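Local coordinates for De novo designed switch protein caging a hemagglutinin binder (sCageHA267_1S) (Synthetic construct, PDB 7CBC) that acts as a de novo designed switch that cages a hemagglutinin binder, probably releasing it when the cage is opened in biosensing, at residues M1-L4 / A5-L8; R52-D55 / E56-E59; R261-E264 / D265-G269. All blocks are in the same frame, centred on the assembly; numbering follows the deposited sequence.

All three contacts are local, each joining neighbouring turns of one helix. Contact 1 opens helix 3-46 and is partly buried: a serine N-cap, selenomethionine and alanine in apolar contact, and an arginine whose guanidinium meets Tyr-287 in a loop of the C-terminal region. Contact 2, near the start of helix 50-93 and about 57 Å from contact 1 between centres, lies at the surface; its charges pair loosely while Ile-57 alone is buried. Contact 3, late in helix 245-268 and also partly buried, joins Ile-262 and Val-263 to an exposed side of three acids and two arginines. Helix 3-46 links them: it carries contact 1 and lends Leu-40 and Leu-43 to contact 2 and Leu-27 to contact 3.

Contact 1: M1-L4 / A5-L8; sequences MSEL and ARKL
The guanidinium of Arg-6 has the chain's amino terminus at its edge, near its plane: Met-1 N lies 3.4 Å from Arg-6 NH1, which would be two like charges close together. Tyr-287 meets the same guanidinium in a cation-pi interaction. The Glu-3 carboxylate is turned about 30° from the guanidinium plane, and its OE1 comes to the aliphatic part of the arginine, 4.0 Å from Arg-6 CD. Glu-3 OE1 stays 5.2 Å from Arg-6 NE, where any attraction is probably weak.

Met-1 is a selenomethionine. With CG between the backbone N and the carbonyl carbon (chi1 53°), its extended chain runs forward alongside the first turn. Met-1 SE rests 3.5 Å from Ala-5 CB, and Met-1 CE sits 3.8 Å from Arg-6 CG. A leucine in place of Arg-6 would probably leave the ring of Tyr-287 without its cation and take from Glu-3 the positive charge of Arg-6.

Ser-2 is the N-cap. Its OG accepts from Ala-5 N at 3.2 Å in a fairly straight bond (N-H...O 164°), and weakly from Leu-4 N at 3.0 Å, occupying N-H groups that have no earlier helical carbonyl. Regular helical bonding then starts with Arg-6 N to Ser-2 O.

Around this turn, Met-1 covers Phe-285 and Tyr-287 of the C-terminal region, probably part of the caged binder. Ala-5 packs on Leu-199 and Leu-203 of helix 195-239, Leu-8 on Leu-104 and Leu-105 of helix 99-142, and Leu-4 on Ile-93 of helix 50-93.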
loop_
_atom_site.group_PDB
_atom_site.type_symbol
_atom_site.label_atom_id
_atom_site.label_comp_id
_atom_site.label_asym_id
_atom_site.label_seq_id
_atom_site.Cartn_x
_atom_site.Cartn_y
_atom_site.Cartn_z
HETATM N N MSE A 1 29.946 5.049 11.371
HETATM C CA MSE A 1 29.710 3.774 12.045
HETATM C C MSE A 1 30.387 2.626 11.301
HETATM O O MSE A 1 30.774 1.630 11.917
HETATM C CB MSE A 1 28.212 3.505 12.174
HETATM C CG MSE A 1 27.445 3.608 10.861
HETATM SE SE MSE A 1 25.637 2.912 11.085
HETATM C CE MSE A 1 24.813 3.488 9.416
ATOM N N SER A 2 30.534 2.811 9.984
ATOM C CA SER A 2 31.086 1.863 9.016
ATOM C C SER A 2 30.541 2.225 7.648
ATOM O O SER A 2 29.354 2.552 7.531
ATOM C CB SER A 2 30.711 0.410 9.322
ATOM O OG SER A 2 30.780 -0.380 8.144
ATOM N N GLU A 3 31.364 2.148 6.602
ATOM C CA GLU A 3 30.811 2.421 5.279
ATOM C C GLU A 3 29.802 1.356 4.854
ATOM O O GLU A 3 28.855 1.663 4.118
ATOM C CB GLU A 3 31.923 2.548 4.241
ATOM C CG GLU A 3 31.473 3.338 3.015
ATOM C CD GLU A 3 30.784 4.643 3.391
ATOM O OE1 GLU A 3 31.335 5.396 4.229
ATOM O OE2 GLU A 3 29.684 4.908 2.857
ATOM N N LEU A 4 29.976 0.111 5.307
ATOM C CA LEU A 4 29.036 -0.940 4.939
ATOM C C LEU A 4 27.725 -0.798 5.702
ATOM O O LEU A 4 26.654 -1.105 5.169
ATOM C CB LEU A 4 29.654 -2.308 5.183
ATOM C CG LEU A 4 30.206 -3.015 3.945
ATOM C CD1 LEU A 4 31.043 -2.077 3.091
ATOM C CD2 LEU A 4 30.995 -4.247 4.327
ATOM N N ALA A 5 27.786 -0.336 6.949
ATOM C CA ALA A 5 26.555 -0.069 7.680
ATOM C C ALA A 5 25.785 1.083 7.049
ATOM O O ALA A 5 24.550 1.046 6.980
ATOM C CB ALA A 5 26.863 0.228 9.144
ATOM N N ARG A 6 26.493 2.121 6.594
ATOM C CA ARG A 6 25.813 3.247 5.965
ATOM C C ARG A 6 25.174 2.839 4.656
ATOM O O ARG A 6 24.148 3.397 4.256
ATOM C CB ARG A 6 26.787 4.391 5.711
ATOM C CG ARG A 6 27.320 5.011 6.956
ATOM C CD ARG A 6 28.215 6.200 6.636
ATOM N NE ARG A 6 27.567 7.408 7.111
ATOM C CZ ARG A 6 27.740 7.897 8.336
ATOM N NH1 ARG A 6 28.544 7.276 9.196
ATOM N NH2 ARG A 6 27.104 8.997 8.711
ATOM N N LYS A 7 25.779 1.882 3.969
ATOM C CA LYS A 7 25.234 1.429 2.705
ATOM C C LYS A 7 23.959 0.627 2.932
ATOM O O LYS A 7 22.975 0.809 2.210
ATOM C CB LYS A 7 26.335 0.661 1.958
ATOM C CG LYS A 7 25.987 -0.253 0.788
ATOM C CD LYS A 7 24.692 0.045 0.031
ATOM C CE LYS A 7 24.523 1.416 -0.590
ATOM N NZ LYS A 7 23.111 1.533 -1.044
ATOM N N LEU A 8 23.932 -0.211 3.967
ATOM C CA LEU A 8 22.726 -0.959 4.292
ATOM C C LEU A 8 21.571 -0.028 4.628
ATOM O O LEU A 8 20.475 -0.151 4.065
ATOM C CB LEU A 8 23.003 -1.916 5.448
ATOM C CG LEU A 8 23.891 -3.074 5.020
ATOM C CD1 LEU A 8 24.479 -3.791 6.236
ATOM C CD2 LEU A 8 23.091 -4.019 4.149
#

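Contact 2: R52-D55 / E56-E59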
loop_
_atom_site.group_PDB
_atom_site.type_symbol
_atom_site.label_atom_id
_atom_site.label_comp_id
_atom_site.label_asym_id
_atom_site.label_seq_id
_atom_site.Cartn_x
_atom_site.Cartn_y
_atom_site.Cartn_z
ATOM N N ARG A 52 -27.777 0.479 -24.718
ATOM C CA ARG A 52 -26.906 1.488 -24.137
ATOM C C ARG A 52 -26.224 0.980 -22.875
ATOM O O ARG A 52 -25.017 1.175 -22.700
ATOM C CB ARG A 52 -27.708 2.751 -23.840
ATOM C CG ARG A 52 -26.926 3.820 -23.128
ATOM C CD ARG A 52 -27.606 5.163 -23.231
ATOM N NE ARG A 52 -27.531 5.865 -21.956
ATOM C CZ ARG A 52 -28.026 7.078 -21.737
ATOM N NH1 ARG A 52 -28.629 7.735 -22.719
ATOM N NH2 ARG A 52 -27.908 7.636 -20.534
ATOM N N ILE A 53 -26.975 0.320 -21.991
ATOM C CA ILE A 53 -26.394 -0.150 -20.739
ATOM C C ILE A 53 -25.276 -1.148 -21.000
ATOM O O ILE A 53 -24.270 -1.161 -20.283
ATOM C CB ILE A 53 -27.487 -0.741 -19.829
ATOM C CG1 ILE A 53 -28.208 -1.900 -20.528
ATOM C CG2 ILE A 53 -28.463 0.356 -19.402
ATOM C CD1 ILE A 53 -29.037 -2.766 -19.598
ATOM N N ARG A 54 -25.406 -1.978 -22.033
ATOM C CA ARG A 54 -24.320 -2.904 -22.330
ATOM C C ARG A 54 -23.079 -2.167 -22.821
ATOM O O ARG A 54 -21.959 -2.629 -22.584
ATOM C CB ARG A 54 -24.763 -3.945 -23.354
ATOM C CG ARG A 54 -26.045 -4.688 -22.976
ATOM C CD ARG A 54 -25.993 -5.289 -21.568
ATOM N NE ARG A 54 -24.943 -6.299 -21.425
ATOM C CZ ARG A 54 -23.894 -6.184 -20.620
ATOM N NH1 ARG A 54 -23.746 -5.102 -19.868
ATOM N NH2 ARG A 54 -22.993 -7.156 -20.560
ATOM N N ASP A 55 -23.259 -1.019 -23.484
ATOM C CA ASP A 55 -22.127 -0.238 -23.978
ATOM C C ASP A 55 -21.404 0.474 -22.843
ATOM O O ASP A 55 -20.171 0.572 -22.847
ATOM C CB ASP A 55 -22.602 0.786 -25.016
ATOM C CG ASP A 55 -22.787 0.183 -26.401
ATOM O OD1 ASP A 55 -21.986 -0.705 -26.772
ATOM O OD2 ASP A 55 -23.727 0.609 -27.119
ATOM N N GLU A 56 -22.157 0.999 -21.874
ATOM C CA GLU A 56 -21.528 1.721 -20.778
ATOM C C GLU A 56 -20.906 0.759 -19.775
ATOM O O GLU A 56 -19.879 1.073 -19.165
ATOM C CB GLU A 56 -22.538 2.643 -20.103
ATOM C CG GLU A 56 -23.156 3.650 -21.054
ATOM C CD GLU A 56 -22.741 5.077 -20.730
ATOM O OE1 GLU A 56 -21.624 5.246 -20.195
ATOM O OE2 GLU A 56 -23.520 6.004 -21.035
ATOM N N ILE A 57 -21.513 -0.415 -19.587
ATOM C CA ILE A 57 -20.870 -1.459 -18.793
ATOM C C ILE A 57 -19.539 -1.859 -19.424
ATOM O O ILE A 57 -18.507 -1.917 -18.745
ATOM C CB ILE A 57 -21.805 -2.669 -18.627
ATOM C CG1 ILE A 57 -22.955 -2.333 -17.671
ATOM C CG2 ILE A 57 -21.036 -3.889 -18.124
ATOM C CD1 ILE A 57 -22.588 -2.399 -16.224
ATOM N N LYS A 58 -19.539 -2.126 -20.735
ATOM C CA LYS A 58 -18.291 -2.476 -21.410
ATOM C C LYS A 58 -17.241 -1.381 -21.241
ATOM O O LYS A 58 -16.055 -1.671 -21.027
ATOM C CB LYS A 58 -18.539 -2.735 -22.898
ATOM C CG LYS A 58 -17.270 -3.132 -23.670
ATOM C CD LYS A 58 -17.392 -2.890 -25.173
ATOM C CE LYS A 58 -18.826 -3.120 -25.663
ATOM N NZ LYS A 58 -18.957 -3.290 -27.143
ATOM N N GLU A 59 -17.658 -0.115 -21.331
ATOM C CA GLU A 59 -16.697 0.973 -21.283
ATOM C C GLU A 59 -16.130 1.164 -19.880
ATOM O O GLU A 59 -14.962 1.521 -19.741
ATOM C CB GLU A 59 -17.332 2.269 -21.788
ATOM C CG GLU A 59 -16.317 3.364 -22.113
ATOM C CD GLU A 59 -16.515 4.631 -21.288
ATOM O OE1 GLU A 59 -17.429 4.654 -20.430
ATOM O OE2 GLU A 59 -15.750 5.605 -21.492
#
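Torsions on both sides bring Asp-55 and Lys-58 together: Asp-55 CG lies beside its own N (chi1 -81°), while the lysine leaves the backbone with CG opposite its N and then bends at chi3 (-34°), which turns its ammonium back along the helix. The two chains run abreast in an i to i+3 salt bridge on the outer side of helix 50-93, one of the long helices of this six-helical bundle. The bridge is long, 4.0 Å from Asp-55 OD1 to Lys-58 NZ, so it probably holds the charges together only loosely.

One turn of helix also separates Arg-52 from Glu-56. Their chains extend alongside each other, with the carboxylate plane some 50° from the guanidinium plane. Glu-56 OE2 stands off that guanidinium plane, 4.1 Å from Arg-52 NE, so the pair is electrostatic and not hydrogen-bonded.

Arg-54 is different. Bends at chi2 and chi3 fold it forward over the next turn, where its guanidinium edge meets the branched carbons of Ile-57: Arg-54 NH1 is 3.4 Å from both Ile-57 CB and Ile-57 CG2. Its NH2 forms a salt bridge to Glu-138 of helix 99-142, so this arginine spans two helices. Ile-57 itself is buried against Leu-40, Ile-134 and Val-137, and Ile-57 CG1 lies 3.2 Å from Ile-53 O.

Contact 3: R261-E264 / D265-G269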
loop_
_atom_site.group_PDB
_atom_site.type_symbol
_atom_site.label_atom_id
_atom_site.label_comp_id
_atom_site.label_asym_id
_atom_site.label_seq_id
_atom_site.Cartn_x
_atom_site.Cartn_y
_atom_site.Cartn_z
ATOM N N ARG A 261 -13.599 11.242 1.848
ATOM C CA ARG A 261 -13.104 11.303 3.218
ATOM C C ARG A 261 -12.315 10.053 3.589
ATOM O O ARG A 261 -11.363 10.133 4.373
ATOM C CB ARG A 261 -14.265 11.512 4.187
ATOM C CG ARG A 261 -14.780 12.937 4.185
ATOM C CD ARG A 261 -15.617 13.236 5.408
ATOM N NE ARG A 261 -16.971 12.717 5.261
ATOM C CZ ARG A 261 -17.969 13.388 4.693
ATOM N NH1 ARG A 261 -17.766 14.611 4.216
ATOM N NH2 ARG A 261 -19.167 12.832 4.595
ATOM N N ILE A 262 -12.701 8.897 3.049
ATOM C CA ILE A 262 -11.979 7.660 3.317
ATOM C C ILE A 262 -10.616 7.685 2.639
ATOM O O ILE A 262 -9.580 7.427 3.271
ATOM C CB ILE A 262 -12.828 6.457 2.869
ATOM C CG1 ILE A 262 -13.903 6.153 3.920
ATOM C CG2 ILE A 262 -11.954 5.245 2.579
ATOM C CD1 ILE A 262 -15.179 5.532 3.344
ATOM N N VAL A 263 -10.592 8.014 1.346
ATOM C CA VAL A 263 -9.325 8.179 0.640
ATOM C C VAL A 263 -8.447 9.202 1.358
ATOM O O VAL A 263 -7.232 9.002 1.532
ATOM C CB VAL A 263 -9.591 8.574 -0.824
ATOM C CG1 VAL A 263 -8.300 8.905 -1.540
ATOM C CG2 VAL A 263 -10.329 7.459 -1.548
ATOM N N GLU A 264 -9.054 10.307 1.803
ATOM C CA GLU A 264 -8.314 11.326 2.537
ATOM C C GLU A 264 -7.727 10.769 3.827
ATOM O O GLU A 264 -6.587 11.089 4.184
ATOM C CB GLU A 264 -9.219 12.516 2.847
ATOM C CG GLU A 264 -9.382 13.524 1.728
ATOM C CD GLU A 264 -10.426 14.572 2.080
ATOM O OE1 GLU A 264 -11.076 15.117 1.160
ATOM O OE2 GLU A 264 -10.610 14.834 3.291
ATOM N N ASP A 265 -8.501 9.949 4.555
ATOM C CA ASP A 265 -7.966 9.321 5.760
ATOM C C ASP A 265 -6.700 8.523 5.465
ATOM O O ASP A 265 -5.784 8.484 6.298
ATOM C CB ASP A 265 -9.014 8.420 6.399
ATOM C CG ASP A 265 -10.102 9.199 7.120
ATOM O OD1 ASP A 265 -10.141 10.453 7.028
ATOM O OD2 ASP A 265 -10.916 8.539 7.798
ATOM N N ALA A 266 -6.615 7.915 4.279
ATOM C CA ALA A 266 -5.433 7.145 3.923
ATOM C C ALA A 266 -4.286 8.040 3.446
ATOM O O ALA A 266 -3.121 7.762 3.752
ATOM C CB ALA A 266 -5.787 6.109 2.860
ATOM N N GLU A 267 -4.597 9.115 2.705
ATOM C CA GLU A 267 -3.573 10.049 2.238
ATOM C C GLU A 267 -2.812 10.661 3.406
ATOM O O GLU A 267 -1.605 10.910 3.313
ATOM C CB GLU A 267 -4.215 11.161 1.392
ATOM C CG GLU A 267 -4.381 10.848 -0.105
ATOM C CD GLU A 267 -5.399 11.759 -0.802
ATOM O OE1 GLU A 267 -5.476 11.738 -2.058
ATOM O OE2 GLU A 267 -6.132 12.489 -0.093
ATOM N N ARG A 268 -3.498 10.888 4.527
ATOM C CA ARG A 268 -2.883 11.599 5.640
ATOM C C ARG A 268 -1.846 10.748 6.374
ATOM O O ARG A 268 -0.916 11.299 6.979
ATOM C CB ARG A 268 -3.967 12.090 6.594
ATOM C CG ARG A 268 -4.722 13.306 6.078
ATOM C CD ARG A 268 -5.425 14.043 7.203
ATOM N NE ARG A 268 -6.622 13.333 7.633
ATOM C CZ ARG A 268 -6.674 12.509 8.675
ATOM N NH1 ARG A 268 -5.586 12.299 9.402
ATOM N NH2 ARG A 268 -7.819 11.902 8.988
ATOM N N GLY A 269 -1.974 9.424 6.336
ATOM C CA GLY A 269 -0.951 8.556 6.890
ATOM C C GLY A 269 0.119 8.279 5.854
ATOM O O GLY A 269 0.842 9.192 5.449
#
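Glu-264 and Glu-267 slant across one another on the exposed side of helix 245-268, their carboxylates almost parallel, with planes only 1° apart. Contact is made by the shaft of one with the head of the other: Glu-267 OE2 comes 3.9 Å from Glu-264 CG and 3.6 Å from Glu-264 CA. The second oxygen, Glu-267 OE1, comes to Val-263 one turn earlier, 4.0 Å from Val-263 CG1.

Asp-265 lies on a different side of the helix. With its CG beside its own backbone N (chi1 -75°), the carboxylate folds back over the preceding turn, and Asp-265 OD1 lies 2.9 Å from Arg-261 O, an acceptor facing an acceptor. Arg-268 answers from the following turn: its NH2 gives Asp-265 OD1 a weak hydrogen bond of 3.4 Å within a salt bridge, while Arg-268 CG passes 3.5 Å from Glu-264 O. Buried Ile-262 faces helix 195-239, on Leu-228 and Leu-231, and Thr-272 OG1 hydrogen-bonds to the carbonyls of Arg-268 and Gly-269.

Acidic side chains near a helix C-terminus are probably somewhat unfavourable there, and the Asp-265 carboxylate may bind a proton more readily than usual, an effect Arg-268 would partly offset.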